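Local coordinates for PcaV transcriptional regulator (Streptomyces coelicolor, PDB 4G9Y), which binds 3,4-dihydroxybenzoate and, as a MarR-family winged helix-turn-helix protein, probably acts as a DNA-binding transcription factor, at residues R79-K84 / T99-R104. Sequence-based numbering, arbitrary orientation.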
loop_
_atom_site.group_PDB
_atom_site.type_symbol
_atom_site.label_atom_id
_atom_site.label_comp_id
_atom_site.label_asym_id
_atom_site.label_seq_id
_atom_site.Cartn_x
_atom_site.Cartn_y
_atom_site.Cartn_z
ATOM N N ARG A 79 -4.447 -4.368 25.559
ATOM C CA ARG A 79 -3.189 -3.792 26.018
ATOM C C ARG A 79 -3.389 -2.784 27.151
ATOM O O ARG A 79 -2.436 -2.189 27.640
ATOM C CB ARG A 79 -2.431 -3.153 24.853
ATOM C CG ARG A 79 -1.852 -4.172 23.867
ATOM C CD ARG A 79 -1.150 -3.468 22.697
ATOM N NE ARG A 79 -0.081 -2.599 23.186
ATOM C CZ ARG A 79 0.439 -1.584 22.501
ATOM N NH1 ARG A 79 -0.020 -1.296 21.287
ATOM N NH2 ARG A 79 1.405 -0.847 23.037
ATOM N N GLY A 80 -4.634 -2.600 27.565
ATOM C CA GLY A 80 -4.932 -1.682 28.647
ATOM C C GLY A 80 -4.815 -0.226 28.228
ATOM O O GLY A 80 -4.539 0.642 29.070
ATOM N N LEU A 81 -5.040 0.052 26.944
ATOM C CA LEU A 81 -4.889 1.412 26.429
ATOM C C LEU A 81 -6.214 2.123 26.235
ATOM O O LEU A 81 -6.249 3.349 26.100
ATOM C CB LEU A 81 -4.117 1.416 25.105
ATOM C CG LEU A 81 -2.734 0.779 25.214
ATOM C CD1 LEU A 81 -1.998 0.888 23.889
ATOM C CD2 LEU A 81 -1.923 1.402 26.334
ATOM N N LEU A 82 -7.303 1.364 26.185
ATOM C CA LEU A 82 -8.624 1.977 26.109
ATOM C C LEU A 82 -9.676 1.140 26.803
ATOM O O LEU A 82 -9.507 -0.070 26.973
ATOM C CB LEU A 82 -9.028 2.307 24.656
ATOM C CG LEU A 82 -9.363 1.293 23.560
ATOM C CD1 LEU A 82 -10.629 0.490 23.832
ATOM C CD2 LEU A 82 -9.516 2.035 22.230
ATOM N N ASP A 83 -10.754 1.800 27.211
ATOM C CA ASP A 83 -11.904 1.133 27.808
ATOM C C ASP A 83 -13.136 1.339 26.934
ATOM O O ASP A 83 -13.244 2.326 26.209
ATOM C CB ASP A 83 -12.182 1.664 29.214
ATOM C CG ASP A 83 -11.151 1.181 30.240
ATOM O OD1 ASP A 83 -10.580 0.078 30.049
ATOM O OD2 ASP A 83 -10.901 1.905 31.229
ATOM N N LYS A 84 -14.064 0.402 27.022
ATOM C CA LYS A 84 -15.243 0.391 26.173
ATOM C C LYS A 84 -16.438 0.236 27.091
ATOM O O LYS A 84 -16.466 -0.661 27.931
ATOM C CB LYS A 84 -15.141 -0.779 25.193
ATOM C CG LYS A 84 -16.325 -0.995 24.261
ATOM C CD LYS A 84 -15.916 -1.962 23.148
ATOM C CE LYS A 84 -17.055 -2.280 22.194
ATOM N NZ LYS A 84 -16.576 -3.070 21.021
ATOM N N THR A 99 -7.341 4.926 28.535
ATOM C CA THR A 99 -6.939 4.755 29.921
ATOM C C THR A 99 -5.793 5.721 30.169
ATOM O O THR A 99 -5.293 6.333 29.225
ATOM C CB THR A 99 -6.437 3.330 30.165
ATOM O OG1 THR A 99 -5.298 3.080 29.325
ATOM C CG2 THR A 99 -7.531 2.314 29.844
ATOM N N ASP A 100 -5.370 5.867 31.420
ATOM C CA ASP A 100 -4.164 6.658 31.714
ATOM C C ASP A 100 -2.949 6.199 30.895
ATOM O O ASP A 100 -2.176 7.021 30.400
ATOM C CB ASP A 100 -3.816 6.614 33.207
ATOM C CG ASP A 100 -4.915 7.197 34.086
ATOM O OD1 ASP A 100 -5.847 7.828 33.553
ATOM O OD2 ASP A 100 -4.842 7.034 35.320
ATOM N N GLU A 101 -2.770 4.891 30.752
ATOM C CA GLU A 101 -1.645 4.392 29.968
ATOM C C GLU A 101 -1.829 4.646 28.465
ATOM O O GLU A 101 -0.860 4.908 27.753
ATOM C CB GLU A 101 -1.376 2.908 30.280
ATOM C CG GLU A 101 -0.201 2.263 29.530
ATOM C CD GLU A 101 1.157 2.931 29.772
ATOM O OE1 GLU A 101 1.272 3.842 30.620
ATOM O OE2 GLU A 101 2.129 2.527 29.099
ATOM N N GLY A 102 -3.071 4.597 27.984
ATOM C CA GLY A 102 -3.341 4.904 26.584
ATOM C C GLY A 102 -2.972 6.346 26.271
ATOM O O GLY A 102 -2.443 6.648 25.210
ATOM N N LEU A 103 -3.231 7.243 27.219
ATOM C CA LEU A 103 -2.854 8.644 27.049
ATOM C C LEU A 103 -1.340 8.802 26.995
ATOM O O LEU A 103 -0.818 9.578 26.207
ATOM C CB LEU A 103 -3.410 9.490 28.192
ATOM C CG LEU A 103 -4.829 10.022 28.018
ATOM C CD1 LEU A 103 -5.403 10.465 29.353
ATOM C CD2 LEU A 103 -4.819 11.181 27.019
ATOM N N ARG A 104 -0.650 8.074 27.866
ATOM C CA ARG A 104 0.805 8.101 27.939
ATOM C C ARG A 104 1.442 7.555 26.650
ATOM O O ARG A 104 2.375 8.147 26.090
ATOM C CB ARG A 104 1.248 7.290 29.161
ATOM C CG ARG A 104 2.733 7.328 29.482
ATOM C CD ARG A 104 2.995 6.688 30.859
ATOM N NE ARG A 104 2.333 7.425 31.945
ATOM C CZ ARG A 104 1.299 6.978 32.662
ATOM N NH1 ARG A 104 0.777 5.774 32.443
ATOM N NH2 ARG A 104 0.783 7.743 33.614
#
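Thr-99 OG1 is gripped twice: it donates to Gly-80 O at 2.6 Å and accepts from Gly-102 N at 3.0 Å. The second is the capping bond of helix 100-121, with Thr-99 at its N-cap; the first ties that cap to the Schellman motif ending helix 66-78, so the hydroxyl joins the two ends of the wing hairpin (strands 82-86 and 94-98) of the winged helix-turn-helix fold. Thr-99 chi1 of 61° sets OG1 between its own backbone N and carbonyl carbon, within reach of Gly-102 N. Leu-81 O is also met twice. Thr-99 N donates to it at 3.1 Å in a nearly straight bond (169° at H), yet from 60° out of the carbonyl plane, and Gly-102 CA, with no side chain in the way, comes to 3.3 Å from Leu-81 O in a CA-H...O contact. Beside these bonds, Leu-81 and Glu-101 run side by side, CD2 against CG at 3.7 Å, while Leu-81 also packs on Leu-76 of helix 66-78. Glu-101 OE1 forms a salt bridge with Arg-104 NH1, lying in the guanidinium plane. Asp-83 crosses Thr-99 at about a right angle, its carboxylate OD2 3.7 Å from the methyl CG2.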